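Local coordinates for protein transcriptional regulator (Vibrio virus VP882, PDB 7DWM) that binds the signal molecule 3,5-dimethylpyrazin-2-ol and probably regulates transcription through DNA binding by a LuxR-type helix-turn-helix domain, at residues V48-R53 / A61-E66; L159-R164 / E197-K202. All coordinates share one frame; numbering follows the deposited sequence.

Interaction 1 (V48-R53 / A61-E66); sequences VGMKNR and ADMDCE
This contact belongs to the PAS fold. It joins two parts of the long loop between helix 42-47 and helix 71-80. Neither part is regular helix or strand. The backbones come closest at G49, which has no side chain: G49 CA is 4.6 Å from D64 CA. G49 CA also makes a CA-H...O contact with D64 O, at 3.3 Å. The next residue, M50, is the centre of an inverse gamma turn. A weak bond from K51 N to G49 O, 2.8 Å, closes this turn.

The apolar part starts at V48, which places CG1 anti to its backbone N (chi1 176°). This methyl rests on C65 CB at 3.7 Å, touches D62 CB and lies beside the carbonyl oxygen of M63. V48 touches T67 as well, and its side chain lies about 5 Å from the bound 3,5-dimethylpyrazin-2-ol, so the contact borders the ligand pocket. M50 bends at chi2 and chi3 and crosses M63 at about a right angle. Its methyl, M50 CE, reaches D64 CB at 3.6 Å. The methyl of M63 reaches the aliphatic part of R53, with M63 CE 3.5 Å from R53 CD.

The charged part lies toward the exposed side. The R53 chain bends at chi3 (54°) and presents a guanidinium edge to the D64 carboxylate. The two planes are almost perpendicular, 88° apart. The place of R53 NH1 is less sure in the model. As built, the salt bridge runs from R53 NH1 to D64 OD2 at 2.9 Å.

Interaction 2 (L159-R164 / E197-K202); sequences LNLTER and ERIRNK
The LuxR-type helix-turn-helix domain holds this contact. The lead-in to its first helix, 163-172, crosses the later part of helix 189-203. By position in the family, helix 189-203 is probably the DNA-recognition helix. K202 carries most of its helix's share of the contact. Its CG is anti to the carbonyl carbon (chi1 -83°), and the chain beyond is fully extended. It reaches across the loop and ends on a backbone oxygen.

The close part surrounds this lysine. L161 crosses it obliquely, with L161 CD2 4.0 Å from K202 CD. The same leucine branch faces the buried I199, though only at 4.5 Å from L161 CD2 to I199 CG2. Both side chains also touch helix 163-172, L161 on L169 and I199 on V168, so they extend the packing between the helices. The K202 ammonium has a second partner in the carboxylate of E165, which also accepts a bond from T162 N while the T162 side chain caps the helix, a pairing that fits a capping box.

The outer part is looser. L159 is exposed and approaches only the end of the segment, with L159 CD1 4.2 Å from K202 O. T162 is also exposed. It crosses the lysine at about a right angle and brings its methyl CG2 to 3.8 Å from K202 NZ. Against this looseness, the one tight point is the backbone carbonyl of N160. It receives the one hydrogen bond between the segments, from K202 NZ to N160 O at 2.7 Å. The C=O...N angle is 146°, and NZ sits above the carbonyl plane, 26° out of it.

In the fold
The two interactions lie in different domains and follow one another along the chain. Interaction 1 closes within the PAS fold before interaction 2 opens in the LuxR-type region. Their centres are 41 Å apart and their nearest atoms about 20 Å, so they do not touch. Interaction 1 sits in a loop of the ligand-binding domain, whose antiparallel sheet includes strands 28-32 and 119-126. Interaction 2 joins the lead-in and N-cap of helix 163-172 to helix 189-203. Between them along the chain come helix 71-80, three strands of the sheet, helix 127-139 and the unmodelled residues 143-158. One contact thus belongs to the ligand-sensing part and the other to the probable DNA-binding part.

Interaction 1 (V48-R53 / A61-E66)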
ATOM      1  N   VAL A  48       7.472  -1.472  21.238  1.00 95.95           N
ATOM      2  CA  VAL A  48       8.528  -0.889  22.051  1.00107.23           C
ATOM      3  C   VAL A  48       8.627  -1.812  23.263  1.00116.24           C
ATOM      4  O   VAL A  48       7.751  -2.660  23.468  1.00116.63           O
ATOM      5  CB  VAL A  48       8.193   0.572  22.412  1.00112.42           C
ATOM      6  CG1 VAL A  48       9.231   1.199  23.345  1.00109.18           C
ATOM      7  CG2 VAL A  48       8.058   1.408  21.143  1.00100.35           C
ATOM      8  N   GLY A  49       9.682  -1.678  24.062  1.00113.04           N
ATOM      9  CA  GLY A  49       9.923  -2.555  25.198  1.00126.61           C
ATOM     10  C   GLY A  49       8.880  -2.507  26.302  1.00125.18           C
ATOM     11  O   GLY A  49       9.023  -3.181  27.327  1.00118.95           O
ATOM     12  N   MET A  50       7.817  -1.722  26.101  1.00126.53           N
ATOM     13  CA  MET A  50       6.816  -1.446  27.139  1.00106.05           C
ATOM     14  C   MET A  50       5.776  -2.565  27.210  1.00106.35           C
ATOM     15  O   MET A  50       4.566  -2.363  27.098  1.00113.68           O
ATOM     16  CB  MET A  50       6.174  -0.092  26.870  1.00 99.02           C
ATOM     17  CG  MET A  50       7.163   1.019  26.504  1.00108.53           C
ATOM     18  SD  MET A  50       8.286   1.561  27.830  1.00126.34           S
ATOM     19  CE  MET A  50       9.469   0.226  27.888  1.00121.65           C
ATOM     20  N   LYS A  51       6.275  -3.787  27.409  1.00116.46           N
ATOM     21  CA  LYS A  51       5.420  -5.005  27.474  1.00115.89           C
ATOM     22  C   LYS A  51       4.311  -4.816  28.505  1.00123.27           C
ATOM     23  O   LYS A  51       3.137  -4.826  28.119  1.00131.22           O
ATOM     24  CB  LYS A  51       6.253  -6.224  27.868  1.00115.34           C
ATOM     25  CG  LYS A  51       5.772  -7.554  27.312  1.00 99.76           C
ATOM     26  CD  LYS A  51       4.400  -7.939  27.783  1.00103.81           C
ATOM     27  CE  LYS A  51       4.125  -9.418  27.620  1.00109.92           C
ATOM     28  NZ  LYS A  51       5.333 -10.237  27.873  1.00103.09           N
ATOM     29  N   ASN A  52       4.673  -4.742  29.782  1.00129.35           N
ATOM     30  CA  ASN A  52       3.673  -4.526  30.819  1.00126.91           C
ATOM     31  C   ASN A  52       3.750  -3.172  31.502  1.00124.73           C
ATOM     32  O   ASN A  52       2.833  -2.832  32.257  1.00130.94           O
ATOM     33  CB  ASN A  52       3.732  -5.638  31.874  1.00 99.50           C
ATOM     34  CG  ASN A  52       5.144  -6.076  32.188  1.00126.44           C
ATOM     35  OD1 ASN A  52       6.111  -5.366  31.912  1.00117.91           O
ATOM     36  ND2 ASN A  52       5.268  -7.263  32.767  1.00134.19           N
ATOM     37  N   ARG A  53       4.878  -2.473  31.346  1.00113.20           N
ATOM     38  CA  ARG A  53       4.967  -1.119  31.946  1.00107.34           C
ATOM     39  C   ARG A  53       4.074  -0.258  31.066  1.00106.88           C
ATOM     40  O   ARG A  53       4.318  -0.201  29.875  1.00124.14           O
ATOM     41  CB  ARG A  53       6.410  -0.654  32.162  1.00110.21           C
ATOM     42  CG  ARG A  53       7.119  -0.117  30.932  1.00119.99           C
ATOM     43  CD  ARG A  53       8.520   0.378  31.249  1.00113.19           C
ATOM     44  NE  ARG A  53       9.305  -0.650  31.914  1.00126.67           N
ATOM     45  CZ  ARG A  53      10.502  -1.066  31.528  1.00123.56           C
ATOM     46  NH1 ARG A  53      11.089  -0.538  30.469  1.00116.38           N
ATOM     47  NH2 ARG A  53      11.115  -2.012  32.210  1.00120.11           N
ATOM     48  N   ALA A  61      11.108   9.193  22.842  1.00106.71           N
ATOM     49  CA  ALA A  61      12.306   8.643  23.472  1.00 96.13           C
ATOM     50  C   ALA A  61      11.831   7.798  24.646  1.00102.64           C
ATOM     51  O   ALA A  61      11.929   8.163  25.820  1.00 88.85           O
ATOM     52  CB  ALA A  61      13.248   9.744  23.927  1.00 77.06           C
ATOM     53  N   ASP A  62      11.305   6.633  24.305  1.00111.74           N
ATOM     54  CA  ASP A  62      10.650   5.769  25.274  1.00109.23           C
ATOM     55  C   ASP A  62      11.693   4.947  26.021  1.00113.77           C
ATOM     56  O   ASP A  62      12.899   5.196  25.928  1.00124.60           O
ATOM     57  CB  ASP A  62       9.642   4.863  24.573  1.00120.64           C
ATOM     58  CG  ASP A  62       8.300   5.539  24.337  1.00114.83           C
ATOM     59  OD1 ASP A  62       7.377   5.269  25.129  1.00115.11           O
ATOM     60  OD2 ASP A  62       8.166   6.328  23.373  1.00107.29           O
ATOM     61  N   MET A  63      11.206   3.960  26.772  1.00127.51           N
ATOM     62  CA  MET A  63      12.021   3.032  27.540  1.00148.02           C
ATOM     63  C   MET A  63      12.252   1.801  26.658  1.00138.66           C
ATOM     64  O   MET A  63      11.391   1.450  25.845  1.00124.42           O
ATOM     65  CB  MET A  63      11.308   2.606  28.829  1.00151.47           C
ATOM     66  CG  MET A  63      10.688   3.667  29.742  1.00156.66           C
ATOM     67  SD  MET A  63      11.532   4.089  31.271  1.00156.33           S
ATOM     68  CE  MET A  63      10.453   3.141  32.355  1.00131.32           C
ATOM     69  N   ASP A  64      13.439   1.207  26.763  1.00134.97           N
ATOM     70  CA  ASP A  64      13.658  -0.191  26.368  1.00131.37           C
ATOM     71  C   ASP A  64      13.451  -0.490  24.871  1.00131.27           C
ATOM     72  O   ASP A  64      13.016  -1.589  24.502  1.00126.16           O
ATOM     73  CB  ASP A  64      12.736  -1.087  27.199  1.00133.05           C
ATOM     74  CG  ASP A  64      13.194  -1.227  28.660  1.00136.59           C
ATOM     75  OD1 ASP A  64      13.735  -0.259  29.211  1.00129.99           O
ATOM     76  OD2 ASP A  64      12.992  -2.305  29.263  1.00132.35           O
ATOM     77  N   CYS A  65      13.878   0.431  23.998  1.00117.84           N
ATOM     78  CA  CYS A  65      13.881   0.059  22.583  1.00102.17           C
ATOM     79  C   CYS A  65      14.620   1.098  21.768  1.00 98.33           C
ATOM     80  O   CYS A  65      14.652   2.277  22.122  1.00 95.48           O
ATOM     81  CB  CYS A  65      12.463  -0.127  22.014  1.00112.51           C
ATOM     82  SG  CYS A  65      12.499  -0.802  20.342  1.00 97.94           S
ATOM     83  N   GLU A  66      15.198   0.635  20.663  1.00 88.73           N
ATOM     84  CA  GLU A  66      16.096   1.450  19.856  1.00 80.34           C
ATOM     85  C   GLU A  66      15.350   2.539  19.101  1.00 88.47           C
ATOM     86  O   GLU A  66      15.981   3.502  18.643  1.00103.00           O
ATOM     87  CB  GLU A  66      16.862   0.566  18.866  1.00 86.53           C
ATOM     88  CG  GLU A  66      17.598  -0.597  19.510  1.00 80.28           C
ATOM     89  CD  GLU A  66      19.097  -0.386  19.575  1.00 80.49           C
ATOM     90  OE1 GLU A  66      19.811  -1.353  19.915  1.00 72.74           O
ATOM     91  OE2 GLU A  66      19.560   0.742  19.289  1.00 70.84           O
TER

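Interaction 2 (L159-R164 / E197-K202)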
ATOM      1  N   LEU A 159      20.564 -19.332  -6.273  1.00 99.58           N
ATOM      2  CA  LEU A 159      21.729 -18.611  -6.777  1.00106.24           C
ATOM      3  C   LEU A 159      22.112 -17.470  -5.837  1.00 96.75           C
ATOM      4  O   LEU A 159      21.275 -16.951  -5.098  1.00102.93           O
ATOM      5  CB  LEU A 159      21.468 -18.088  -8.190  1.00 82.19           C
ATOM      6  CG  LEU A 159      20.197 -17.268  -8.412  1.00 73.87           C
ATOM      7  CD1 LEU A 159      20.477 -16.136  -9.379  1.00 76.09           C
ATOM      8  CD2 LEU A 159      19.062 -18.144  -8.924  1.00 82.26           C
ATOM      9  N   ASN A 160      23.383 -17.081  -5.884  1.00 67.55           N
ATOM     10  CA  ASN A 160      24.009 -16.215  -4.884  1.00 72.64           C
ATOM     11  C   ASN A 160      24.482 -14.931  -5.556  1.00 68.59           C
ATOM     12  O   ASN A 160      25.651 -14.795  -5.920  1.00 61.74           O
ATOM     13  CB  ASN A 160      25.161 -16.946  -4.185  1.00 94.91           C
ATOM     14  CG  ASN A 160      24.685 -18.108  -3.333  1.00109.28           C
ATOM     15  OD1 ASN A 160      24.340 -19.171  -3.849  1.00118.71           O
ATOM     16  ND2 ASN A 160      24.667 -17.910  -2.019  1.00106.79           N
ATOM     17  N   LEU A 161      23.567 -13.981  -5.719  1.00 73.76           N
ATOM     18  CA  LEU A 161      23.954 -12.674  -6.230  1.00 65.81           C
ATOM     19  C   LEU A 161      24.720 -11.903  -5.163  1.00 70.30           C
ATOM     20  O   LEU A 161      24.370 -11.928  -3.979  1.00 70.92           O
ATOM     21  CB  LEU A 161      22.723 -11.876  -6.655  1.00 59.84           C
ATOM     22  CG  LEU A 161      21.724 -12.527  -7.613  1.00 66.61           C
ATOM     23  CD1 LEU A 161      20.571 -11.577  -7.886  1.00 58.15           C
ATOM     24  CD2 LEU A 161      22.403 -12.932  -8.909  1.00 51.71           C
ATOM     25  N   THR A 162      25.778 -11.218  -5.589  1.00 59.71           N
ATOM     26  CA  THR A 162      26.514 -10.341  -4.696  1.00 42.24           C
ATOM     27  C   THR A 162      25.696  -9.081  -4.420  1.00 59.37           C
ATOM     28  O   THR A 162      24.595  -8.889  -4.944  1.00 72.47           O
ATOM     29  CB  THR A 162      27.877 -10.000  -5.291  1.00 56.35           C
ATOM     30  OG1 THR A 162      27.715  -9.052  -6.354  1.00 60.65           O
ATOM     31  CG2 THR A 162      28.547 -11.254  -5.829  1.00 42.01           C
ATOM     32  N   GLU A 163      26.244  -8.199  -3.583  1.00 57.45           N
ATOM     33  CA  GLU A 163      25.520  -6.983  -3.230  1.00 68.87           C
ATOM     34  C   GLU A 163      25.393  -6.049  -4.428  1.00 59.42           C
ATOM     35  O   GLU A 163      24.296  -5.560  -4.734  1.00 51.26           O
ATOM     36  CB  GLU A 163      26.221  -6.282  -2.065  1.00 68.01           C
ATOM     37  CG  GLU A 163      25.997  -6.959  -0.720  1.00 77.43           C
ATOM     38  CD  GLU A 163      26.094  -5.995   0.447  1.00107.46           C
ATOM     39  OE1 GLU A 163      25.475  -6.269   1.495  1.00100.88           O
ATOM     40  OE2 GLU A 163      26.790  -4.966   0.316  1.00111.41           O
ATOM     41  N   ARG A 164      26.498  -5.813  -5.138  1.00 47.94           N
ATOM     42  CA  ARG A 164      26.431  -4.962  -6.320  1.00 61.46           C
ATOM     43  C   ARG A 164      25.568  -5.594  -7.403  1.00 56.76           C
ATOM     44  O   ARG A 164      24.834  -4.892  -8.108  1.00 59.79           O
ATOM     45  CB  ARG A 164      27.831  -4.671  -6.858  1.00 54.95           C
ATOM     46  CG  ARG A 164      27.822  -3.914  -8.184  1.00 78.45           C
ATOM     47  CD  ARG A 164      29.220  -3.688  -8.722  1.00 62.54           C
ATOM     48  NE  ARG A 164      30.067  -3.019  -7.742  1.00 77.20           N
ATOM     49  CZ  ARG A 164      31.382  -2.883  -7.862  1.00 69.75           C
ATOM     50  NH1 ARG A 164      32.074  -2.260  -6.918  1.00 74.09           N
ATOM     51  NH2 ARG A 164      32.008  -3.368  -8.926  1.00 82.96           N
ATOM     52  N   GLU A 197      26.624  -9.254 -17.075  1.00 59.72           N
ATOM     53  CA  GLU A 197      27.046 -10.534 -17.636  1.00 52.48           C
ATOM     54  C   GLU A 197      27.101 -11.610 -16.558  1.00 66.50           C
ATOM     55  O   GLU A 197      26.620 -12.734 -16.760  1.00 62.16           O
ATOM     56  CB  GLU A 197      28.407 -10.382 -18.315  1.00 62.92           C
ATOM     57  CG  GLU A 197      29.086 -11.698 -18.651  1.00 63.19           C
ATOM     58  CD  GLU A 197      28.656 -12.250 -19.996  1.00 75.98           C
ATOM     59  OE1 GLU A 197      29.125 -13.346 -20.368  1.00 91.66           O
ATOM     60  OE2 GLU A 197      27.850 -11.587 -20.682  1.00 79.42           O
ATOM     61  N   ARG A 198      27.648 -11.271 -15.387  1.00 50.55           N
ATOM     62  CA  ARG A 198      27.754 -12.278 -14.335  1.00 55.87           C
ATOM     63  C   ARG A 198      26.385 -12.631 -13.757  1.00 62.61           C
ATOM     64  O   ARG A 198      26.123 -13.798 -13.441  1.00 66.48           O
ATOM     65  CB  ARG A 198      28.696 -11.795 -13.233  1.00 50.43           C
ATOM     66  CG  ARG A 198      30.161 -12.049 -13.541  1.00 45.15           C
ATOM     67  CD  ARG A 198      31.052 -11.717 -12.360  1.00 52.37           C
ATOM     68  NE  ARG A 198      31.791 -10.478 -12.572  1.00 56.41           N
ATOM     69  CZ  ARG A 198      31.360  -9.280 -12.194  1.00 80.79           C
ATOM     70  NH1 ARG A 198      32.100  -8.205 -12.432  1.00 77.96           N
ATOM     71  NH2 ARG A 198      30.191  -9.154 -11.577  1.00 54.27           N
ATOM     72  N   ILE A 199      25.481 -11.651 -13.664  1.00 52.63           N
ATOM     73  CA  ILE A 199      24.114 -11.943 -13.228  1.00 56.65           C
ATOM     74  C   ILE A 199      23.424 -12.872 -14.219  1.00 64.33           C
ATOM     75  O   ILE A 199      22.833 -13.895 -13.842  1.00 67.89           O
ATOM     76  CB  ILE A 199      23.314 -10.641 -13.051  1.00 50.92           C
ATOM     77  CG1 ILE A 199      23.842  -9.828 -11.873  1.00 50.77           C
ATOM     78  CG2 ILE A 199      21.834 -10.946 -12.871  1.00 45.04           C
ATOM     79  CD1 ILE A 199      23.446  -8.371 -11.939  1.00 47.06           C
ATOM     80  N   ARG A 200      23.469 -12.506 -15.503  1.00 71.19           N
ATOM     81  CA  ARG A 200      22.904 -13.325 -16.568  1.00 68.78           C
ATOM     82  C   ARG A 200      23.392 -14.766 -16.483  1.00 71.77           C
ATOM     83  O   ARG A 200      22.596 -15.710 -16.543  1.00 60.98           O
ATOM     84  CB  ARG A 200      23.263 -12.710 -17.920  1.00 67.26           C
ATOM     85  CG  ARG A 200      22.288 -13.017 -19.027  1.00 81.78           C
ATOM     86  CD  ARG A 200      22.960 -12.860 -20.376  1.00 85.85           C
ATOM     87  NE  ARG A 200      23.829 -13.991 -20.686  1.00 92.32           N
ATOM     88  CZ  ARG A 200      25.093 -13.877 -21.080  1.00 93.58           C
ATOM     89  NH1 ARG A 200      25.641 -12.677 -21.215  1.00 85.53           N
ATOM     90  NH2 ARG A 200      25.809 -14.963 -21.340  1.00 97.89           N
ATOM     91  N   ASN A 201      24.707 -14.951 -16.344  1.00 66.86           N
ATOM     92  CA  ASN A 201      25.244 -16.307 -16.299  1.00 69.42           C
ATOM     93  C   ASN A 201      24.807 -17.038 -15.037  1.00 64.59           C
ATOM     94  O   ASN A 201      24.568 -18.251 -15.071  1.00 69.72           O
ATOM     95  CB  ASN A 201      26.766 -16.275 -16.418  1.00 61.73           C
ATOM     96  CG  ASN A 201      27.222 -16.188 -17.859  1.00 88.79           C
ATOM     97  OD1 ASN A 201      26.479 -16.543 -18.776  1.00 82.35           O
ATOM     98  ND2 ASN A 201      28.443 -15.710 -18.069  1.00 75.95           N
ATOM     99  N   LYS A 202      24.697 -16.326 -13.912  1.00 66.31           N
ATOM    100  CA  LYS A 202      24.183 -16.960 -12.704  1.00 45.95           C
ATOM    101  C   LYS A 202      22.745 -17.429 -12.890  1.00 63.11           C
ATOM    102  O   LYS A 202      22.351 -18.459 -12.333  1.00 73.80           O
ATOM    103  CB  LYS A 202      24.293 -16.001 -11.520  1.00 49.82           C
ATOM    104  CG  LYS A 202      25.671 -15.993 -10.885  1.00 64.95           C
ATOM    105  CD  LYS A 202      25.751 -15.061  -9.690  1.00 55.16           C
ATOM    106  CE  LYS A 202      27.189 -14.934  -9.214  1.00 49.06           C
ATOM    107  NZ  LYS A 202      27.313 -14.142  -7.960  1.00 55.24           N
TER